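Local structure of fructose-bisphosphate aldolase (Slackia heliotrinireducens, 4MOZ) at residues 22-25 / 26-30. The protein belongs to the DeoC/LacD family of aldolases and has their TIM-barrel fold, eight parallel strands closed into a barrel. Numbering follows the deposited sequence.
Sequences TYID and NYMKA
The backbone N-H groups of Asn-26, Tyr-27, Met-28 and Lys-29 reach back one turn to the carbonyl oxygens of Thr-22, Tyr-23, Ile-24 and Asp-25 respectively, so 22-25 and 26-30 form one continuous alpha-helix. The four i to i+4 bonds differ little in length; that from Met-28 N to Ile-24 O (2.8 Å) is the straightest, 168° at the hydrogen. In three of the four pairs at this spacing the side chains lie side by side, a worked example of how helical periodicity pairs residues. Tyr-23 and Tyr-27 both hold CG anti to the backbone N (chi1 176° and -161°), which sends their rings off the helix in the same direction. The phenol end of the first comes obliquely to the second ring, Tyr-23 OH lying 3.7 Å from Tyr-27 CD2. One residue further along, the CG2 branch of Ile-24 packs at 4.1 Å on CG of Met-28, which is present as selenomethionine. The methyl CG2 of Thr-22 lies 3.5 Å from Asn-26 ND2, an amide nitrogen hydrogen-bonded to Gly-170 O. Asp-25 and Lys-29 do not pair: OD2 and NZ stay 6.1 Å apart, the acid bridging to Arg-6 and the amine bonding to Asn-137. Helix 20-30, ahead of the first barrel strand, 37-41, packs under the TIM barrel against the N-terminal ends of two strands: Asn-26 and Lys-29 meet Val-139 of 138-145, while Tyr-23, hydrogen-bonded to Asp-207, and Ala-30 meet Ile-172 of 172-177.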
loop_
_atom_site.group_PDB
_atom_site.type_symbol
_atom_site.label_atom_id
_atom_site.label_comp_id
_atom_site.label_asym_id
_atom_site.label_seq_id
_atom_site.Cartn_x
_atom_site.Cartn_y
_atom_site.Cartn_z
ATOM N N THR C 22 -32.767 9.925 -2.652
ATOM C CA THR C 22 -31.933 9.519 -3.779
ATOM C C THR C 22 -31.845 7.994 -3.875
ATOM O O THR C 22 -31.955 7.432 -4.967
ATOM C CB THR C 22 -30.517 10.123 -3.675
ATOM O OG1 THR C 22 -30.620 11.546 -3.562
ATOM C CG2 THR C 22 -29.685 9.790 -4.906
ATOM N N TYR C 23 -31.662 7.331 -2.733
ATOM C CA TYR C 23 -31.579 5.872 -2.703
ATOM C C TYR C 23 -32.861 5.233 -3.210
ATOM O O TYR C 23 -32.819 4.262 -3.971
ATOM C CB TYR C 23 -31.276 5.356 -1.296
ATOM C CG TYR C 23 -31.287 3.846 -1.207
ATOM C CD1 TYR C 23 -30.170 3.100 -1.582
ATOM C CD2 TYR C 23 -32.418 3.158 -0.764
ATOM C CE1 TYR C 23 -30.172 1.717 -1.507
ATOM C CE2 TYR C 23 -32.431 1.770 -0.691
ATOM C CZ TYR C 23 -31.304 1.058 -1.062
ATOM O OH TYR C 23 -31.296 -0.314 -0.995
ATOM N N ILE C 24 -33.996 5.772 -2.768
ATOM C CA ILE C 24 -35.295 5.272 -3.193
ATOM C C ILE C 24 -35.484 5.550 -4.683
ATOM O O ILE C 24 -35.878 4.656 -5.429
ATOM C CB ILE C 24 -36.450 5.852 -2.339
ATOM C CG1 ILE C 24 -36.278 5.438 -0.868
ATOM C CG2 ILE C 24 -37.801 5.380 -2.870
ATOM C CD1 ILE C 24 -37.067 6.272 0.121
ATOM N N ASP C 25 -35.170 6.774 -5.113
ATOM C CA ASP C 25 -35.185 7.116 -6.535
ATOM C C ASP C 25 -34.443 6.057 -7.348
ATOM O O ASP C 25 -34.956 5.560 -8.349
ATOM C CB ASP C 25 -34.543 8.487 -6.781
ATOM C CG ASP C 25 -35.407 9.648 -6.315
ATOM O OD1 ASP C 25 -36.594 9.449 -5.981
ATOM O OD2 ASP C 25 -34.885 10.780 -6.282
ATOM N N ASN C 26 -33.244 5.704 -6.893
ATOM C CA ASN C 26 -32.376 4.781 -7.626
ATOM C C ASN C 26 -32.850 3.333 -7.581
ATOM O O ASN C 26 -32.722 2.598 -8.566
ATOM C CB ASN C 26 -30.929 4.900 -7.143
ATOM C CG ASN C 26 -30.275 6.200 -7.584
ATOM O OD1 ASN C 26 -30.509 6.683 -8.696
ATOM N ND2 ASN C 26 -29.443 6.770 -6.715
ATOM N N TYR C 27 -33.400 2.933 -6.438
ATOM C CA TYR C 27 -33.967 1.601 -6.291
ATOM C C TYR C 27 -35.202 1.436 -7.186
ATOM O O TYR C 27 -35.375 0.397 -7.830
ATOM C CB TYR C 27 -34.330 1.336 -4.835
ATOM C CG TYR C 27 -34.499 -0.127 -4.518
ATOM C CD1 TYR C 27 -35.709 -0.780 -4.751
ATOM C CD2 TYR C 27 -33.445 -0.863 -3.977
ATOM C CE1 TYR C 27 -35.861 -2.127 -4.456
ATOM C CE2 TYR C 27 -33.587 -2.205 -3.679
ATOM C CZ TYR C 27 -34.792 -2.832 -3.919
ATOM O OH TYR C 27 -34.928 -4.166 -3.625
HETATM N N MSE C 28 -36.045 2.468 -7.226
HETATM C CA MSE C 28 -37.225 2.482 -8.097
HETATM C C MSE C 28 -36.835 2.463 -9.576
HETATM O O MSE C 28 -37.420 1.716 -10.357
HETATM C CB MSE C 28 -38.125 3.690 -7.800
HETATM C CG MSE C 28 -38.795 3.662 -6.432
HETATM SE SE MSE C 28 -40.138 2.250 -6.247
HETATM C CE MSE C 28 -41.594 3.096 -7.243
ATOM N N LYS C 29 -35.848 3.276 -9.954
ATOM C CA LYS C 29 -35.357 3.291 -11.329
ATOM C C LYS C 29 -34.797 1.926 -11.728
ATOM O O LYS C 29 -35.200 1.354 -12.741
ATOM C CB LYS C 29 -34.283 4.357 -11.514
ATOM C CG LYS C 29 -34.791 5.777 -11.678
ATOM C CD LYS C 29 -33.599 6.697 -11.884
ATOM C CE LYS C 29 -33.934 8.154 -11.628
ATOM N NZ LYS C 29 -32.686 8.967 -11.682
ATOM N N ALA C 30 -33.885 1.402 -10.911
ATOM C CA ALA C 30 -33.190 0.149 -11.214
ATOM C C ALA C 30 -34.140 -1.026 -11.379
ATOM O O ALA C 30 -33.939 -1.871 -12.252
ATOM C CB ALA C 30 -32.155 -0.157 -10.148
#